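Local coordinates for alpha-/beta-galactoside alpha-2,3-sialyltransferase (Photobacterium phosphoreum, PDB 2ZWI), which probably transfers sialic acid from a CMP-linked donor to galactosides through an alpha-2,3 linkage, and binds cytidine monophosphate and zinc, at residues S163-D176 / R189-D201. Residues are numbered along the deposited sequence; the frame is centred on the assembly and turned at random.
Sequences SQLYPTTYHMLRAD and RVISNNIKQMKWD. With GOL (glycerol), chain H.
Y170 pairs with I195 and M172 with Q197 where strand 168-172 runs parallel to strand 195-197. Four backbone hydrogen bonds join the first strand to residues 194-198: Y170 N to N194 O (2.7 Å), K196 N to Y170 O, M172 N to K196 O and M198 N to M172 O. N194, which closes the type I turn I191-N194, thus gives the first carbonyl of the ladder, while its OD1 accepts from two waters that also bind T168 O and T168 N.

Q197 extends the pairing with its side chain. With CG anti to the backbone N (chi1 170°) and a bend at chi2, its amide reaches the turn after strand 168-172: NE2 donates to L173 O (3.0 Å) from above the carbonyl plane and also to M198 O, while OE1 accepts from A175 N (2.9 Å). Three bonds therefore fix the amide's rotation, a task suited to a group with both donor and acceptor. A glycerol, probably from the crystallisation liquor, accepts from W200 NE1 and donates to L173 O through O3. Nearby, R174 grips D176 side-on through NE and NH2, in the guanidinium plane.

Apolar side chains meet on both faces of the strand pair. On that of Y170 and M172, branched I195 spreads two methyls: CD1 meets M172 SD (3.5 Å) and Y170 CB, and CG2 presses tightly on A175 CB (3.4 Å), where a small residue fits. Across the sheet, the extended aliphatic chain of K196 lies beside the H171 ring, CD 3.8 Å from CE1, and T169 CG2 sits over one ring face, toward its rim. M198 SD packs against L173 CD1.

Strand 168-172, helix 185-191 and strand 195-197 form a beta-alpha-beta unit at one edge of the seven-stranded parallel sheet of the N-terminal Rossmann-like domain, as in the GT-B fold; just beyond the strands, L173's side chain lies about 7 Å from bound CMP and W200's about 4 Å from that of CMP-binding E306.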
loop_
_atom_site.group_PDB
_atom_site.type_symbol
_atom_site.label_atom_id
_atom_site.label_comp_id
_atom_site.label_asym_id
_atom_site.label_seq_id
_atom_site.Cartn_x
_atom_site.Cartn_y
_atom_site.Cartn_z
ATOM N N SER A 163 11.735 10.560 11.306
ATOM C CA SER A 163 11.246 11.295 12.496
ATOM C C SER A 163 12.393 11.844 13.374
ATOM O O SER A 163 12.171 12.702 14.242
ATOM C CB SER A 163 10.255 10.460 13.313
ATOM O OG SER A 163 10.920 9.496 14.121
ATOM N N GLN A 164 13.612 11.352 13.135
ATOM C CA GLN A 164 14.818 11.920 13.744
ATOM C C GLN A 164 15.125 13.323 13.215
ATOM O O GLN A 164 15.818 14.098 13.870
ATOM C CB GLN A 164 16.024 10.996 13.503
ATOM C CG GLN A 164 15.882 9.613 14.138
ATOM C CD GLN A 164 16.956 8.625 13.689
ATOM O OE1 GLN A 164 17.799 8.214 14.485
ATOM N NE2 GLN A 164 16.926 8.236 12.414
ATOM N N LEU A 165 14.606 13.646 12.031
ATOM C CA LEU A 165 14.944 14.902 11.353
ATOM C C LEU A 165 13.793 15.886 11.235
ATOM O O LEU A 165 14.013 17.103 11.289
ATOM C CB LEU A 165 15.501 14.632 9.951
ATOM C CG LEU A 165 16.921 14.097 9.732
ATOM C CD1 LEU A 165 17.941 14.922 10.499
ATOM C CD2 LEU A 165 17.015 12.643 10.104
ATOM N N TYR A 166 12.583 15.363 11.028
ATOM C CA TYR A 166 11.400 16.177 10.786
ATOM C C TYR A 166 10.197 15.590 11.527
ATOM O O TYR A 166 10.175 14.386 11.809
ATOM C CB TYR A 166 11.079 16.228 9.276
ATOM C CG TYR A 166 12.203 16.788 8.426
ATOM C CD1 TYR A 166 13.175 15.949 7.884
ATOM C CD2 TYR A 166 12.295 18.158 8.174
ATOM C CE1 TYR A 166 14.219 16.461 7.108
ATOM C CE2 TYR A 166 13.339 18.686 7.401
ATOM C CZ TYR A 166 14.292 17.825 6.873
ATOM O OH TYR A 166 15.320 18.328 6.114
ATOM N N PRO A 167 9.194 16.436 11.845
ATOM C CA PRO A 167 7.906 15.889 12.282
ATOM C C PRO A 167 7.399 14.928 11.203
ATOM O O PRO A 167 7.193 15.338 10.051
ATOM C CB PRO A 167 7.005 17.122 12.381
ATOM C CG PRO A 167 7.959 18.265 12.629
ATOM C CD PRO A 167 9.191 17.916 11.820
ATOM N N THR A 168 7.261 13.653 11.578
ATOM C CA THR A 168 6.969 12.568 10.636
ATOM C C THR A 168 5.906 11.637 11.207
ATOM O O THR A 168 5.961 11.250 12.385
ATOM C CB THR A 168 8.228 11.719 10.335
ATOM O OG1 THR A 168 9.251 12.547 9.792
ATOM C CG2 THR A 168 7.937 10.624 9.346
ATOM N N THR A 169 4.946 11.280 10.369
ATOM C CA THR A 169 4.027 10.180 10.678
ATOM C C THR A 169 4.195 9.040 9.663
ATOM O O THR A 169 4.279 9.278 8.460
ATOM C CB THR A 169 2.566 10.654 10.759
ATOM O OG1 THR A 169 2.424 11.574 11.857
ATOM C CG2 THR A 169 1.610 9.481 10.978
ATOM N N TYR A 170 4.288 7.811 10.176
ATOM C CA TYR A 170 4.321 6.606 9.332
ATOM C C TYR A 170 2.961 5.942 9.372
ATOM O O TYR A 170 2.542 5.395 10.404
ATOM C CB TYR A 170 5.404 5.630 9.787
ATOM C CG TYR A 170 6.786 6.126 9.452
ATOM C CD1 TYR A 170 7.277 6.012 8.148
ATOM C CD2 TYR A 170 7.581 6.736 10.408
ATOM C CE1 TYR A 170 8.509 6.482 7.812
ATOM C CE2 TYR A 170 8.859 7.214 10.080
ATOM C CZ TYR A 170 9.304 7.082 8.770
ATOM O OH TYR A 170 10.541 7.527 8.393
ATOM N N HIS A 171 2.260 6.014 8.251
ATOM C CA HIS A 171 0.981 5.340 8.122
ATOM C C HIS A 171 1.269 3.913 7.666
ATOM O O HIS A 171 1.770 3.696 6.556
ATOM C CB HIS A 171 0.117 6.080 7.126
ATOM C CG HIS A 171 -0.084 7.528 7.460
ATOM N ND1 HIS A 171 -1.281 8.022 7.924
ATOM C CD2 HIS A 171 0.757 8.586 7.393
ATOM C CE1 HIS A 171 -1.180 9.324 8.123
ATOM N NE2 HIS A 171 0.049 9.693 7.804
ATOM N N MET A 172 0.993 2.941 8.530
ATOM C CA MET A 172 1.425 1.572 8.262
ATOM C C MET A 172 0.287 0.598 7.990
ATOM O O MET A 172 -0.748 0.613 8.659
ATOM C CB MET A 172 2.270 1.038 9.423
ATOM C CG MET A 172 3.553 1.834 9.716
ATOM S SD MET A 172 4.520 1.033 11.018
ATOM C CE MET A 172 5.136 -0.400 10.112
ATOM N N LEU A 173 0.511 -0.278 7.021
ATOM C CA LEU A 173 -0.398 -1.378 6.745
ATOM C C LEU A 173 -0.737 -2.141 8.003
ATOM O O LEU A 173 -1.898 -2.441 8.258
ATOM C CB LEU A 173 0.243 -2.328 5.739
ATOM C CG LEU A 173 -0.325 -2.504 4.336
ATOM C CD1 LEU A 173 -1.449 -1.537 3.962
ATOM C CD2 LEU A 173 0.795 -2.541 3.307
ATOM N N ARG A 174 0.288 -2.452 8.792
ATOM C CA ARG A 174 0.095 -3.195 10.025
ATOM C C ARG A 174 1.022 -2.614 11.081
ATOM O O ARG A 174 2.137 -3.096 11.274
ATOM C CB ARG A 174 0.373 -4.704 9.811
ATOM C CG ARG A 174 -0.668 -5.460 8.968
ATOM C CD ARG A 174 -2.042 -5.578 9.691
ATOM N NE ARG A 174 -1.947 -6.304 10.959
ATOM C CZ ARG A 174 -2.145 -7.611 11.098
ATOM N NH1 ARG A 174 -2.482 -8.350 10.060
ATOM N NH2 ARG A 174 -2.018 -8.171 12.289
ATOM N N ALA A 175 0.554 -1.556 11.745
ATOM C CA ALA A 175 1.285 -0.924 12.837
ATOM C C ALA A 175 1.609 -1.913 13.976
ATOM O O ALA A 175 2.571 -1.717 14.714
ATOM C CB ALA A 175 0.493 0.270 13.370
ATOM N N ASP A 176 0.805 -2.966 14.097
ATOM C CA ASP A 176 0.987 -3.992 15.135
ATOM C C ASP A 176 2.106 -5.003 14.829
ATOM O O ASP A 176 2.284 -5.979 15.573
ATOM C CB ASP A 176 -0.337 -4.727 15.403
ATOM C CG ASP A 176 -0.893 -5.409 14.158
ATOM O OD1 ASP A 176 -0.640 -4.913 13.029
ATOM O OD2 ASP A 176 -1.585 -6.445 14.300
ATOM N N ARG A 189 11.524 1.902 19.246
ATOM C CA ARG A 189 11.963 3.049 20.039
ATOM C C ARG A 189 12.102 4.314 19.217
ATOM O O ARG A 189 11.857 5.396 19.720
ATOM C CB ARG A 189 13.291 2.765 20.733
ATOM C CG ARG A 189 13.148 2.259 22.160
ATOM C CD ARG A 189 14.477 2.373 22.909
ATOM N NE ARG A 189 15.568 1.871 22.087
ATOM C CZ ARG A 189 16.018 0.621 22.121
ATOM N NH1 ARG A 189 15.494 -0.263 22.967
ATOM N NH2 ARG A 189 17.015 0.269 21.324
ATOM N N VAL A 190 12.531 4.177 17.967
ATOM C CA VAL A 190 12.667 5.313 17.068
ATOM C C VAL A 190 11.293 5.916 16.709
ATOM O O VAL A 190 11.112 7.144 16.762
ATOM C CB VAL A 190 13.461 4.933 15.800
ATOM C CG1 VAL A 190 13.648 6.138 14.897
ATOM C CG2 VAL A 190 14.820 4.316 16.187
ATOM N N ILE A 191 10.323 5.060 16.395
ATOM C CA ILE A 191 9.060 5.535 15.818
ATOM C C ILE A 191 7.760 5.327 16.628
ATOM O O ILE A 191 6.677 5.579 16.109
ATOM C CB ILE A 191 8.874 4.982 14.370
ATOM C CG1 ILE A 191 9.010 3.454 14.351
ATOM C CG2 ILE A 191 9.871 5.650 13.422
ATOM C CD1 ILE A 191 8.873 2.819 12.944
ATOM N N SER A 192 7.850 4.905 17.890
ATOM C CA SER A 192 6.639 4.504 18.638
ATOM C C SER A 192 5.565 5.600 18.718
ATOM O O SER A 192 4.361 5.299 18.669
ATOM C CB SER A 192 6.979 3.945 20.038
ATOM O OG SER A 192 7.568 4.922 20.882
ATOM N N ASN A 193 5.999 6.857 18.811
ATOM C CA ASN A 193 5.064 7.991 18.838
ATOM C C ASN A 193 4.691 8.532 17.451
ATOM O O ASN A 193 3.884 9.463 17.333
ATOM C CB ASN A 193 5.628 9.126 19.692
ATOM C CG ASN A 193 5.688 8.772 21.155
ATOM O OD1 ASN A 193 4.794 8.103 21.688
ATOM N ND2 ASN A 193 6.735 9.228 21.820
ATOM N N ASN A 194 5.283 7.937 16.417
ATOM C CA ASN A 194 5.161 8.420 15.045
ATOM C C ASN A 194 4.350 7.498 14.120
ATOM O O ASN A 194 4.290 7.733 12.923
ATOM C CB ASN A 194 6.566 8.614 14.457
ATOM C CG ASN A 194 7.487 9.413 15.380
ATOM O OD1 ASN A 194 7.163 10.532 15.789
ATOM N ND2 ASN A 194 8.635 8.835 15.712
ATOM N N ILE A 195 3.732 6.460 14.678
ATOM C CA ILE A 195 3.033 5.437 13.890
ATOM C C ILE A 195 1.520 5.621 13.945
ATOM O O ILE A 195 0.956 5.848 15.022
ATOM C CB ILE A 195 3.350 4.003 14.414
ATOM C CG1 ILE A 195 4.857 3.722 14.441
ATOM C CG2 ILE A 195 2.638 2.941 13.589
ATOM C CD1 ILE A 195 5.512 3.712 13.075
ATOM N N LYS A 196 0.887 5.532 12.779
ATOM C CA LYS A 196 -0.568 5.404 12.650
ATOM C C LYS A 196 -0.884 4.101 11.933
ATOM O O LYS A 196 -0.191 3.737 10.988
ATOM C CB LYS A 196 -1.161 6.555 11.834
ATOM C CG LYS A 196 -1.367 7.837 12.617
ATOM C CD LYS A 196 -1.971 8.926 11.772
ATOM C CE LYS A 196 -2.103 10.200 12.590
ATOM N NZ LYS A 196 -2.736 11.268 11.797
ATOM N N GLN A 197 -1.916 3.404 12.409
ATOM C CA GLN A 197 -2.497 2.257 11.710
ATOM C C GLN A 197 -3.344 2.777 10.554
ATOM O O GLN A 197 -4.235 3.602 10.762
ATOM C CB GLN A 197 -3.351 1.410 12.674
ATOM C CG GLN A 197 -4.209 0.319 12.000
ATOM C CD GLN A 197 -3.370 -0.648 11.197
ATOM O OE1 GLN A 197 -2.362 -1.165 11.681
ATOM N NE2 GLN A 197 -3.754 -0.866 9.949
ATOM N N MET A 198 -3.052 2.319 9.334
ATOM C CA MET A 198 -3.902 2.656 8.186
ATOM C C MET A 198 -5.340 2.247 8.469
ATOM O O MET A 198 -5.598 1.107 8.898
ATOM C CB MET A 198 -3.431 1.976 6.903
ATOM C CG MET A 198 -2.287 2.675 6.211
ATOM S SD MET A 198 -1.900 1.833 4.673
ATOM C CE MET A 198 -0.413 2.663 4.156
ATOM N N LYS A 199 -6.263 3.185 8.253
ATOM C CA LYS A 199 -7.694 2.930 8.442
ATOM C C LYS A 199 -8.412 2.708 7.114
ATOM O O LYS A 199 -8.010 3.245 6.076
ATOM C CB LYS A 199 -8.361 4.067 9.227
ATOM C CG LYS A 199 -7.732 4.318 10.597
ATOM C CD LYS A 199 -7.695 3.067 11.483
ATOM C CE LYS A 199 -9.062 2.746 12.065
ATOM N NZ LYS A 199 -8.931 1.876 13.267
ATOM N N TRP A 200 -9.475 1.912 7.158
ATOM C CA TRP A 200 -10.198 1.519 5.952
ATOM C C TRP A 200 -11.718 1.698 6.090
ATOM O O TRP A 200 -12.496 1.281 5.220
ATOM C CB TRP A 200 -9.837 0.073 5.568
ATOM C CG TRP A 200 -8.353 -0.114 5.219
ATOM C CD1 TRP A 200 -7.373 -0.618 6.029
ATOM C CD2 TRP A 200 -7.709 0.210 3.972
ATOM N NE1 TRP A 200 -6.163 -0.628 5.369
ATOM C CE2 TRP A 200 -6.340 -0.125 4.108
ATOM C CE3 TRP A 200 -8.157 0.740 2.756
ATOM C CZ2 TRP A 200 -5.413 0.064 3.079
ATOM C CZ3 TRP A 200 -7.231 0.941 1.725
ATOM C CH2 TRP A 200 -5.875 0.587 1.894
ATOM N N ASP A 201 -12.130 2.354 7.165
ATOM C CA ASP A 201 -13.553 2.507 7.490
ATOM C C ASP A 201 -14.025 3.947 7.304
ATOM O O ASP A 201 -15.008 4.364 7.917
ATOM C CB ASP A 201 -13.807 2.044 8.930
ATOM C CG ASP A 201 -12.993 2.827 9.955
ATOM O OD1 ASP A 201 -12.179 3.700 9.571
ATOM O OD2 ASP A 201 -13.171 2.575 11.167
HETATM C C1 GOL H . -5.469 -4.655 9.038
HETATM O O1 GOL H . -6.223 -5.835 9.189
HETATM C C2 GOL H . -5.650 -4.052 7.649
HETATM O O2 GOL H . -7.030 -3.946 7.360
HETATM C C3 GOL H . -5.058 -2.648 7.677
HETATM O O3 GOL H . -4.189 -2.407 6.592
HETATM O O HOH W 1 4.821 12.197 14.681
HETATM O O HOH W 2 7.345 13.592 14.772
#